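Local coordinates for holo-[acyl-carrier-protein] synthase (Neisseria meningitidis FAM18, PDB 5SUV) that is a small alpha/beta protein of the 4'-phosphopantetheinyl transferase superfamily, seen as a three-chain assembly with coenzyme A bound, at residues Ile17-Asn20 / Lys21-Gln25; Pro34-Leu37 / Leu38-Pro41; Pro46-Tyr49 / Leu50-Phe54; Ser96-Leu99 / Glu100-Gly103. One frame throughout, in Å; residues are numbered along the deposited sequence.

Contact 1 of 4, residues Ile17-Asn20 / Lys21-Gln25; sequences IRLN and KKFGQ
The Phe23 ring has the carbonyl oxygen of Leu19 at its edge, in the ring plane, with Phe23 CD2 3.4 Å from Leu19 O. Over one ring face, offset toward the rim, lies CG of the adjoining Lys22. With CG anti to its own carbonyl carbon (chi1 -60°), Phe23 sends the ring alongside Leu19, the two side chains pointing the same way. Leu19 CD2 and Phe23 CE2 meet at 4.2 Å, a light apolar touch one helical turn apart.

The same Leu19 O accepts the backbone N-H of Phe23 at 3.1 Å, so this carbonyl meets both the amide and the ring edge of one residue. The helical bond before it, Lys22 N to Arg18 O, measures 2.9 Å, and Lys21 N to Ile17 O 2.8 Å. The lysines run out extended from this surface. Gly24 then leaves the helix with positive phi (62°), turning the chain into the next helix.

The contact covers the last two turns of helix 13-23 and the glycine that follows, on the surface of the chain. Leu19 and Asn20 rest on Phe27 of helix 25-31, while Ile17 and Asn20 pack against Val47 and Leu50 of helix 46-63.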
loop_
_atom_site.group_PDB
_atom_site.type_symbol
_atom_site.label_atom_id
_atom_site.label_comp_id
_atom_site.label_asym_id
_atom_site.label_seq_id
_atom_site.Cartn_x
_atom_site.Cartn_y
_atom_site.Cartn_z
ATOM N N ILE A 17 -0.075 -16.713 14.649
ATOM C CA ILE A 17 -0.278 -17.986 15.334
ATOM C C ILE A 17 0.994 -18.403 16.066
ATOM O O ILE A 17 0.954 -18.785 17.242
ATOM C CB ILE A 17 -0.748 -19.061 14.339
ATOM C CG1 ILE A 17 -2.149 -18.718 13.824
ATOM C CG2 ILE A 17 -0.758 -20.460 14.996
ATOM C CD1 ILE A 17 -2.636 -19.648 12.681
ATOM N N ARG A 18 2.144 -18.321 15.395
ATOM C CA ARG A 18 3.399 -18.656 16.065
ATOM C C ARG A 18 3.605 -17.787 17.295
ATOM O O ARG A 18 3.961 -18.285 18.370
ATOM C CB ARG A 18 4.577 -18.494 15.111
ATOM C CG ARG A 18 4.596 -19.495 13.964
ATOM C CD ARG A 18 5.915 -19.450 13.179
ATOM N NE ARG A 18 6.616 -18.171 13.315
ATOM C CZ ARG A 18 7.610 -17.928 14.170
ATOM N NH1 ARG A 18 8.052 -18.877 14.988
ATOM N NH2 ARG A 18 8.172 -16.725 14.212
ATOM N N LEU A 19 3.384 -16.480 17.153
ATOM C CA LEU A 19 3.587 -15.568 18.273
ATOM C C LEU A 19 2.633 -15.875 19.421
ATOM O O LEU A 19 3.025 -15.827 20.593
ATOM C CB LEU A 19 3.429 -14.122 17.804
ATOM C CG LEU A 19 4.533 -13.613 16.868
ATOM C CD1 LEU A 19 4.179 -12.271 16.242
ATOM C CD2 LEU A 19 5.854 -13.494 17.623
ATOM N N ASN A 20 1.372 -16.182 19.114
ATOM C CA ASN A 20 0.457 -16.618 20.164
ATOM C C ASN A 20 0.954 -17.898 20.819
ATOM O O ASN A 20 0.877 -18.054 22.044
ATOM C CB ASN A 20 -0.942 -16.836 19.591
ATOM C CG ASN A 20 -1.678 -15.547 19.352
ATOM O OD1 ASN A 20 -1.379 -14.524 19.968
ATOM N ND2 ASN A 20 -2.651 -15.585 18.446
ATOM N N LYS A 21 1.474 -18.827 20.016
ATOM C CA LYS A 21 1.850 -20.131 20.546
ATOM C C LYS A 21 3.036 -20.023 21.493
ATOM O O LYS A 21 3.059 -20.679 22.542
ATOM C CB LYS A 21 2.167 -21.092 19.401
ATOM C CG LYS A 21 2.424 -22.526 19.856
ATOM C CD LYS A 21 2.612 -23.457 18.662
ATOM C CE LYS A 21 2.911 -24.877 19.091
ATOM N NZ LYS A 21 3.114 -25.750 17.896
ATOM N N LYS A 22 4.031 -19.205 21.149
ATOM C CA LYS A 22 5.215 -19.101 21.996
ATOM C C LYS A 22 4.922 -18.308 23.265
ATOM O O LYS A 22 5.314 -18.714 24.364
ATOM C CB LYS A 22 6.367 -18.456 21.225
ATOM C CG LYS A 22 7.614 -18.294 22.078
ATOM C CD LYS A 22 8.831 -17.842 21.284
ATOM C CE LYS A 22 10.056 -17.765 22.196
ATOM N NZ LYS A 22 11.297 -17.316 21.506
ATOM N N PHE A 23 4.245 -17.172 23.132
ATOM C CA PHE A 23 4.015 -16.279 24.256
ATOM C C PHE A 23 2.626 -16.421 24.867
ATOM O O PHE A 23 2.363 -15.819 25.912
ATOM C CB PHE A 23 4.237 -14.826 23.811
ATOM C CG PHE A 23 5.629 -14.556 23.302
ATOM C CD1 PHE A 23 6.659 -14.264 24.183
ATOM C CD2 PHE A 23 5.910 -14.593 21.943
ATOM C CE1 PHE A 23 7.940 -14.016 23.722
ATOM C CE2 PHE A 23 7.193 -14.345 21.477
ATOM C CZ PHE A 23 8.207 -14.058 22.368
ATOM N N GLY A 24 1.740 -17.206 24.262
ATOM C CA GLY A 24 0.393 -17.299 24.796
ATOM C C GLY A 24 -0.302 -15.953 24.749
ATOM O O GLY A 24 -0.087 -15.145 23.839
ATOM N N GLN A 25 -1.136 -15.691 25.758
ATOM C CA GLN A 25 -1.907 -14.455 25.775
ATOM C C GLN A 25 -1.042 -13.223 26.019
ATOM O O GLN A 25 -1.532 -12.103 25.846
ATOM C CB GLN A 25 -3.011 -14.545 26.835
ATOM C CG GLN A 25 -4.067 -13.447 26.733
ATOM C CD GLN A 25 -3.724 -12.222 27.559
ATOM O OE1 GLN A 25 -3.368 -12.331 28.735
ATOM N NE2 GLN A 25 -3.823 -11.043 26.946
#

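Contact 2 of 4, residues Pro34-Leu37 / Leu38-Pro41; sequences PEEL and LEFP
Glu39 folds back over Glu36, one turn earlier in helix 34-39. Its CB stays 4.1 Å from Glu36 O, but its CG drops to 3.3 Å from that oxygen, because chi1 of 66° sets CG between the backbone N and the carbonyl carbon. From there the extended chain carries the carboxylate past the Glu36 backbone, Glu39 OE2 ending 4.1 Å from Glu36 CA. That OE2 is hydrogen-bonded to Tyr49 OH of helix 46-63.

Glu36 O also takes weak bonds from two amides, Glu39 N at 3.2 Å and Phe40 N at 2.9 Å. Phe40 and Pro41 lie in a 3-10 segment. On another side of the helix Leu38 CG lies 3.3 Å from Pro34 O, and Leu38 N donates to Glu35 O. Phe40 packs against Tyr49, Pro46 and Leu50 of helix 46-63.

Glu36 OE1 forms a salt bridge with Lys57, Glu36 OE2 accepts the backbone N of Ile79, and Arg53 makes a weak, long ion pair with both glutamates; the two positive charges probably keep the like-charged carboxylates compatible, Glu36 OE2 and Glu39 OE2 being 5.7 Å apart.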
loop_
_atom_site.group_PDB
_atom_site.type_symbol
_atom_site.label_atom_id
_atom_site.label_comp_id
_atom_site.label_asym_id
_atom_site.label_seq_id
_atom_site.Cartn_x
_atom_site.Cartn_y
_atom_site.Cartn_z
ATOM N N PRO A 34 -5.131 -1.234 26.300
ATOM C CA PRO A 34 -6.088 -1.661 27.333
ATOM C C PRO A 34 -7.523 -1.708 26.838
ATOM O O PRO A 34 -8.276 -2.608 27.223
ATOM C CB PRO A 34 -5.903 -0.604 28.431
ATOM C CG PRO A 34 -4.529 -0.092 28.239
ATOM C CD PRO A 34 -4.262 -0.142 26.761
ATOM N N GLU A 35 -7.915 -0.779 25.963
ATOM C CA GLU A 35 -9.276 -0.768 25.440
ATOM C C GLU A 35 -9.518 -1.967 24.535
ATOM O O GLU A 35 -10.508 -2.695 24.692
ATOM C CB GLU A 35 -9.533 0.529 24.667
ATOM C CG GLU A 35 -9.419 1.804 25.494
ATOM C CD GLU A 35 -7.987 2.287 25.679
ATOM O OE1 GLU A 35 -7.066 1.731 25.046
ATOM O OE2 GLU A 35 -7.783 3.231 26.472
ATOM N N GLU A 36 -8.622 -2.185 23.575
ATOM C CA GLU A 36 -8.768 -3.326 22.682
ATOM C C GLU A 36 -8.703 -4.633 23.454
ATOM O O GLU A 36 -9.361 -5.612 23.087
ATOM C CB GLU A 36 -7.682 -3.299 21.618
ATOM C CG GLU A 36 -7.801 -2.171 20.626
ATOM C CD GLU A 36 -6.547 -2.016 19.808
ATOM O OE1 GLU A 36 -5.455 -2.334 20.318
ATOM O OE2 GLU A 36 -6.651 -1.573 18.662
ATOM N N LEU A 37 -7.885 -4.675 24.510
ATOM C CA LEU A 37 -7.675 -5.915 25.244
ATOM C C LEU A 37 -8.945 -6.363 25.948
ATOM O O LEU A 37 -9.140 -7.563 26.172
ATOM C CB LEU A 37 -6.532 -5.734 26.250
ATOM C CG LEU A 37 -6.026 -6.985 26.970
ATOM C CD1 LEU A 37 -5.520 -8.023 25.972
ATOM C CD2 LEU A 37 -4.928 -6.616 27.956
ATOM N N LEU A 38 -9.820 -5.420 26.298
ATOM C CA LEU A 38 -11.062 -5.767 26.973
ATOM C C LEU A 38 -12.085 -6.359 26.014
ATOM O O LEU A 38 -12.872 -7.220 26.422
ATOM C CB LEU A 38 -11.642 -4.532 27.666
ATOM C CG LEU A 38 -10.798 -3.966 28.811
ATOM C CD1 LEU A 38 -11.364 -2.638 29.288
ATOM C CD2 LEU A 38 -10.722 -4.955 29.963
ATOM N N GLU A 39 -12.084 -5.923 24.752
ATOM C CA GLU A 39 -13.017 -6.430 23.754
ATOM C C GLU A 39 -12.452 -7.593 22.948
ATOM O O GLU A 39 -13.194 -8.208 22.174
ATOM C CB GLU A 39 -13.432 -5.311 22.789
ATOM C CG GLU A 39 -12.300 -4.794 21.911
ATOM C CD GLU A 39 -12.769 -3.809 20.855
ATOM O OE1 GLU A 39 -13.989 -3.555 20.775
ATOM O OE2 GLU A 39 -11.913 -3.292 20.101
ATOM N N PHE A 40 -11.164 -7.902 23.098
ATOM C CA PHE A 40 -10.579 -9.015 22.354
ATOM C C PHE A 40 -11.308 -10.331 22.599
ATOM O O PHE A 40 -11.564 -11.055 21.621
ATOM C CB PHE A 40 -9.092 -9.128 22.708
ATOM C CG PHE A 40 -8.355 -10.207 21.964
ATOM C CD1 PHE A 40 -8.397 -10.275 20.586
ATOM C CD2 PHE A 40 -7.576 -11.123 22.652
ATOM C CE1 PHE A 40 -7.696 -11.258 19.902
ATOM C CE2 PHE A 40 -6.873 -12.103 21.980
ATOM C CZ PHE A 40 -6.931 -12.168 20.599
ATOM N N PRO A 41 -11.679 -10.696 23.830
ATOM C CA PRO A 41 -12.402 -11.964 24.024
ATOM C C PRO A 41 -13.667 -12.087 23.189
ATOM O O PRO A 41 -14.170 -13.205 23.024
ATOM C CB PRO A 41 -12.720 -11.964 25.528
ATOM C CG PRO A 41 -11.696 -11.075 26.135
ATOM C CD PRO A 41 -11.428 -10.007 25.106
#

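Contact 3 of 4, residues Pro46-Tyr49 / Leu50-Phe54; sequences PVNY and LAKRF. With COA (coenzyme A), chain F.
Tyr49 and Arg53, one turn apart on helix 46-63, form an i to i+4 cation-pi pair, while on a neighbouring flank of the same helix Asn48 and Lys52 lie on the side of bound coenzyme A.

The cation-pi interaction places Arg53 CZ 3.7 Å from the centroid of the Tyr49 ring, over its face and 30° off the ring normal. The two planes are not parallel but inclined at 37°. Arg53 reaches the ring by bending at chi2 (-46°), which folds the guanidinium back over the phenol, with NH1 above the ring and toward its rim. Arg53 NH2 comes closest to the carbon beside the hydroxyl, 3.0 Å from Tyr49 CE2. Tyr49 OH has its hydrogen bond to Glu39.

Polar contacts at the ligand form a second group. Lys52 runs extended beyond CG, its CE passing 3.1 Å from Asn48 OD1. Lys52 NZ donates to coenzyme A O3B at 2.9 Å, though the exact place of this nitrogen is less sure. Lys62 and Ile68 of the second subunit, with His81 and Ser112, also bond the ligand, which thus sits between subunits.

Backbone bonds complete the helix. Arg53 N donates to Tyr49 O at 3.1 Å, and Leu50 N to Pro46 O at 3.0 Å. In the apolar packing, Leu50 rests on Phe27 and Ala28 of helix 25-31. Leu50 CG lies 3.7 Å from Pro46 O.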
loop_
_atom_site.group_PDB
_atom_site.type_symbol
_atom_site.label_atom_id
_atom_site.label_comp_id
_atom_site.label_asym_id
_atom_site.label_seq_id
_atom_site.Cartn_x
_atom_site.Cartn_y
_atom_site.Cartn_z
ATOM N N PRO A 46 -10.063 -14.093 16.378
ATOM C CA PRO A 46 -8.988 -13.499 17.195
ATOM C C PRO A 46 -7.637 -13.432 16.504
ATOM O O PRO A 46 -6.863 -12.504 16.768
ATOM C CB PRO A 46 -8.944 -14.409 18.433
ATOM C CG PRO A 46 -9.632 -15.674 18.024
ATOM C CD PRO A 46 -10.671 -15.264 17.027
ATOM N N VAL A 47 -7.313 -14.388 15.635
ATOM C CA VAL A 47 -6.039 -14.319 14.927
ATOM C C VAL A 47 -6.065 -13.182 13.906
ATOM O O VAL A 47 -5.123 -12.384 13.814
ATOM C CB VAL A 47 -5.718 -15.671 14.267
ATOM C CG1 VAL A 47 -4.398 -15.601 13.530
ATOM C CG2 VAL A 47 -5.675 -16.780 15.314
ATOM N N ASN A 48 -7.154 -13.087 13.137
ATOM C CA ASN A 48 -7.317 -11.992 12.184
ATOM C C ASN A 48 -7.395 -10.650 12.904
ATOM O O ASN A 48 -6.912 -9.630 12.396
ATOM C CB ASN A 48 -8.574 -12.235 11.342
ATOM C CG ASN A 48 -8.796 -11.167 10.281
ATOM O OD1 ASN A 48 -9.394 -10.123 10.551
ATOM N ND2 ASN A 48 -8.333 -11.436 9.057
ATOM N N TYR A 49 -8.006 -10.634 14.087
ATOM C CA TYR A 49 -8.077 -9.416 14.884
ATOM C C TYR A 49 -6.685 -8.943 15.282
ATOM O O TYR A 49 -6.312 -7.795 15.021
ATOM C CB TYR A 49 -8.944 -9.680 16.116
ATOM C CG TYR A 49 -9.161 -8.484 17.016
ATOM C CD1 TYR A 49 -8.226 -8.146 17.988
ATOM C CD2 TYR A 49 -10.306 -7.709 16.910
ATOM C CE1 TYR A 49 -8.419 -7.062 18.819
ATOM C CE2 TYR A 49 -10.512 -6.620 17.748
ATOM C CZ TYR A 49 -9.564 -6.299 18.697
ATOM O OH TYR A 49 -9.754 -5.214 19.533
ATOM N N LEU A 50 -5.895 -9.821 15.910
ATOM C CA LEU A 50 -4.533 -9.450 16.290
ATOM C C LEU A 50 -3.703 -9.065 15.075
ATOM O O LEU A 50 -2.907 -8.123 15.135
ATOM C CB LEU A 50 -3.853 -10.597 17.034
ATOM C CG LEU A 50 -4.140 -10.792 18.515
ATOM C CD1 LEU A 50 -3.474 -12.068 18.995
ATOM C CD2 LEU A 50 -3.642 -9.604 19.305
ATOM N N ALA A 51 -3.855 -9.797 13.965
ATOM C CA ALA A 51 -3.052 -9.512 12.782
ATOM C C ALA A 51 -3.313 -8.103 12.263
ATOM O O ALA A 51 -2.378 -7.372 11.932
ATOM C CB ALA A 51 -3.343 -10.548 11.692
ATOM N N LYS A 52 -4.586 -7.715 12.163
ATOM C CA LYS A 52 -4.933 -6.388 11.656
ATOM C C LYS A 52 -4.409 -5.294 12.578
ATOM O O LYS A 52 -3.865 -4.284 12.113
ATOM C CB LYS A 52 -6.450 -6.260 11.503
ATOM C CG LYS A 52 -7.011 -7.021 10.292
ATOM C CD LYS A 52 -8.492 -6.773 10.081
ATOM C CE LYS A 52 -9.002 -7.541 8.858
ATOM N NZ LYS A 52 -10.477 -7.448 8.702
ATOM N N ARG A 53 -4.564 -5.478 13.886
ATOM C CA ARG A 53 -4.049 -4.489 14.827
ATOM C C ARG A 53 -2.532 -4.395 14.738
ATOM O O ARG A 53 -1.972 -3.297 14.693
ATOM C CB ARG A 53 -4.493 -4.830 16.257
ATOM C CG ARG A 53 -5.996 -4.883 16.481
ATOM C CD ARG A 53 -6.707 -3.703 15.868
ATOM N NE ARG A 53 -8.060 -3.500 16.397
ATOM C CZ ARG A 53 -9.134 -4.187 16.021
ATOM N NH1 ARG A 53 -9.040 -5.154 15.119
ATOM N NH2 ARG A 53 -10.311 -3.907 16.549
ATOM N N PHE A 54 -1.852 -5.539 14.681
ATOM C CA PHE A 54 -0.399 -5.539 14.583
ATOM C C PHE A 54 0.058 -4.813 13.323
ATOM O O PHE A 54 0.946 -3.956 13.377
ATOM C CB PHE A 54 0.114 -6.982 14.618
ATOM C CG PHE A 54 1.598 -7.109 14.739
ATOM C CD1 PHE A 54 2.252 -6.703 15.881
ATOM C CD2 PHE A 54 2.345 -7.649 13.704
ATOM C CE1 PHE A 54 3.625 -6.812 15.993
ATOM C CE2 PHE A 54 3.718 -7.761 13.812
ATOM C CZ PHE A 54 4.357 -7.356 14.968
HETATM N N1A COA F . -14.568 2.199 4.274
HETATM C C2A COA F . -13.266 1.891 4.323
HETATM N N3A COA F . -12.737 0.760 4.705
HETATM C C4A COA F . -13.661 -0.226 5.116
HETATM C C5A COA F . -15.076 -0.045 5.144
HETATM C C6A COA F . -15.465 1.211 4.699
HETATM N N6A COA F . -16.743 1.498 4.667
HETATM N N7A COA F . -15.692 -1.075 5.537
HETATM C C8A COA F . -14.727 -1.916 5.796
HETATM N N9A COA F . -13.485 -1.455 5.551
HETATM C C1B COA F . -12.260 -2.130 5.752
HETATM C C2B COA F . -12.126 -2.625 7.281
HETATM O O2B COA F . -10.908 -2.317 7.849
HETATM C C3B COA F . -12.219 -4.130 7.040
HETATM O O3B COA F . -11.498 -4.863 7.894
HETATM P P3B COA F . -11.875 -4.564 9.613
HETATM O O7A COA F . -11.419 -5.824 10.022
HETATM O O8A COA F . -11.019 -3.407 9.933
HETATM O O9A COA F . -13.314 -4.298 9.505
HETATM C C4B COA F . -11.580 -4.170 5.633
HETATM O O4B COA F . -12.278 -3.205 4.943
HETATM C C5B COA F . -11.741 -5.496 4.972
HETATM O O5B COA F . -10.947 -5.442 3.784
HETATM P P1A COA F . -11.348 -6.518 2.699
HETATM O O1A COA F . -11.260 -7.895 3.239
HETATM O O2A COA F . -10.777 -6.084 1.397
HETATM O O3A COA F . -12.966 -6.326 2.663
HETATM P P2A COA F . -13.728 -7.250 1.705
HETATM O O4A COA F . -13.103 -7.366 0.428
HETATM O O5A COA F . -14.317 -8.487 2.351
HETATM O O6A COA F . -15.041 -6.297 1.425
HETATM C CBP COA F . -15.683 -4.125 0.834
HETATM C CCP COA F . -14.598 -5.146 0.818
HETATM C CDP COA F . -15.670 -3.542 2.154
HETATM C CEP COA F . -15.376 -3.026 -0.147
HETATM C CAP COA F . -17.095 -4.700 0.503
HETATM O OAP COA F . -18.042 -3.705 0.439
HETATM C C9P COA F . -17.193 -5.416 -0.859
HETATM O O9P COA F . -17.329 -4.736 -1.865
HETATM N N8P COA F . -17.187 -6.843 -0.902
HETATM C C7P COA F . -17.276 -7.616 -2.190
HETATM C C6P COA F . -18.102 -6.913 -3.248
HETATM C C5P COA F . -18.930 -7.912 -4.039
HETATM O O5P COA F . -20.066 -7.694 -4.300
HETATM N N4P COA F . -18.344 -9.092 -4.490
HETATM C C3P COA F . -19.149 -10.052 -5.244
HETATM C C2P COA F . -19.098 -9.800 -6.728
HETATM S S1P COA F . -20.651 -9.031 -7.352
#

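Contact 4 of 4, residues Ser96-Leu99 / Glu100-Gly103; sequences SKWL and EEQG
Ser96-Leu99 and Glu100-Gly103 are successive turns of helix 93-102, joined by regular i to i+4 bonds: Glu100 N to Ser96 O, Glu101 N to Lys97 O at 2.9 Å, and Gln102 N to Trp98 O, also 2.9 Å. Helical geometry lasts to Gln102. Gly103 then takes a positive phi, and its N is bonded to Glu100 O at 3.1 Å.

Among the side chains, Gln102 lies over one face of the Trp98 indole. Gln102 CG sits 3.6 Å from the centroid of the six-membered ring, 16° off the normal, a CH-pi contact close to the centre of the ring system. The bend at chi2 (-57°) then lays the Gln102 amide almost parallel to the indole, the planes 9° apart and stacked. Gln102 NE2 is hydrogen-bonded to Tyr4 OH, which helps to fix the rotation of the amide. Trp98 also packs on Val64, Thr66 and Val72 of nearby loops.

Lys97 and Glu101 approach more loosely: Lys97 CE lies 3.5 Å from Glu101 OE2, but the charged ends, Lys97 NZ and Glu101 OE2, are 4.2 Å apart, too far for a salt bridge. Any attraction there is probably modest at this exposed surface. On the inner side Leu99 is buried against Tyr91 and Ile104.

The positive-phi glycine with its bonds back into the last turn is a Schellman motif, the C-terminal cap that ends helix 93-102 ahead of strand 106-114.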
loop_
_atom_site.group_PDB
_atom_site.type_symbol
_atom_site.label_atom_id
_atom_site.label_comp_id
_atom_site.label_asym_id
_atom_site.label_seq_id
_atom_site.Cartn_x
_atom_site.Cartn_y
_atom_site.Cartn_z
ATOM N N SER A 96 -1.559 11.243 21.673
ATOM C CA SER A 96 -2.305 12.419 21.227
ATOM C C SER A 96 -1.473 13.683 21.407
ATOM O O SER A 96 -1.390 14.523 20.503
ATOM C CB SER A 96 -3.630 12.541 22.003
ATOM O OG SER A 96 -4.539 11.537 21.604
ATOM N N LYS A 97 -0.839 13.824 22.568
ATOM C CA LYS A 97 -0.023 15.002 22.845
ATOM C C LYS A 97 1.172 15.083 21.897
ATOM O O LYS A 97 1.461 16.144 21.337
ATOM C CB LYS A 97 0.436 14.980 24.303
ATOM C CG LYS A 97 1.274 16.194 24.687
ATOM C CD LYS A 97 1.842 16.076 26.086
ATOM C CE LYS A 97 2.608 17.332 26.479
ATOM N NZ LYS A 97 1.724 18.524 26.519
ATOM N N TRP A 98 1.866 13.961 21.682
ATOM C CA TRP A 98 3.009 13.976 20.773
ATOM C C TRP A 98 2.574 14.338 19.356
ATOM O O TRP A 98 3.209 15.165 18.696
ATOM C CB TRP A 98 3.717 12.618 20.782
ATOM C CG TRP A 98 4.978 12.554 19.936
ATOM C CD1 TRP A 98 6.217 12.994 20.284
ATOM C CD2 TRP A 98 5.104 12.002 18.624
ATOM N NE1 TRP A 98 7.114 12.758 19.267
ATOM C CE2 TRP A 98 6.451 12.149 18.232
ATOM C CE3 TRP A 98 4.207 11.409 17.737
ATOM C CZ2 TRP A 98 6.922 11.712 16.985
ATOM C CZ3 TRP A 98 4.673 10.987 16.509
ATOM C CH2 TRP A 98 6.013 11.138 16.148
ATOM N N LEU A 99 1.480 13.748 18.872
ATOM C CA LEU A 99 1.015 14.070 17.529
ATOM C C LEU A 99 0.761 15.566 17.400
ATOM O O LEU A 99 1.143 16.182 16.396
ATOM C CB LEU A 99 -0.246 13.270 17.201
ATOM C CG LEU A 99 -0.036 11.753 17.064
ATOM C CD1 LEU A 99 -1.379 11.023 17.005
ATOM C CD2 LEU A 99 0.789 11.419 15.842
ATOM N N GLU A 100 0.150 16.163 18.422
ATOM C CA GLU A 100 -0.129 17.598 18.408
ATOM C C GLU A 100 1.161 18.406 18.391
ATOM O O GLU A 100 1.277 19.379 17.635
ATOM C CB GLU A 100 -0.989 17.977 19.621
ATOM C CG GLU A 100 -1.578 19.377 19.534
ATOM C CD GLU A 100 -2.569 19.679 20.644
ATOM O OE1 GLU A 100 -2.468 19.065 21.729
ATOM O OE2 GLU A 100 -3.453 20.534 20.426
ATOM N N GLU A 101 2.139 18.024 19.223
ATOM C CA GLU A 101 3.441 18.694 19.207
ATOM C C GLU A 101 4.090 18.618 17.837
ATOM O O GLU A 101 4.746 19.568 17.394
ATOM C CB GLU A 101 4.379 18.068 20.240
ATOM C CG GLU A 101 4.012 18.337 21.691
ATOM C CD GLU A 101 4.897 17.575 22.676
ATOM O OE1 GLU A 101 5.573 16.604 22.268
ATOM O OE2 GLU A 101 4.909 17.945 23.872
ATOM N N GLN A 102 3.945 17.483 17.163
ATOM C CA GLN A 102 4.567 17.304 15.859
ATOM C C GLN A 102 3.810 17.990 14.735
ATOM O O GLN A 102 4.315 18.012 13.602
ATOM C CB GLN A 102 4.694 15.802 15.543
ATOM C CG GLN A 102 5.575 15.035 16.523
ATOM C CD GLN A 102 6.959 15.625 16.589
ATOM O OE1 GLN A 102 7.317 16.293 17.558
ATOM N NE2 GLN A 102 7.743 15.400 15.540
ATOM N N GLY A 103 2.611 18.480 14.989
ATOM C CA GLY A 103 1.788 19.082 13.964
ATOM C C GLY A 103 1.042 18.092 13.100
ATOM O O GLY A 103 0.513 18.481 12.059
#

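Contacts 1, 2 and 3 form one helical cluster, with contact 3 on the central helix. Its centre is about 12 Å from those of contacts 1 and 2, and it touches both: Asn20 OD1 meets Leu50 CD1 at 3.4 Å, and Phe40 CE1 lies 3.5 Å from Pro46 O. Contacts 1 and 2 meet only lightly, through Gln25 NE2 and Leu37 CD1 at 3.6 Å. Contact 4 stands apart, its centre about 27 Å from that of contact 3 and on the opposite side of the chain's centre. Of the four, contact 3 alone supplies a residue of the coenzyme A pocket, Lys52.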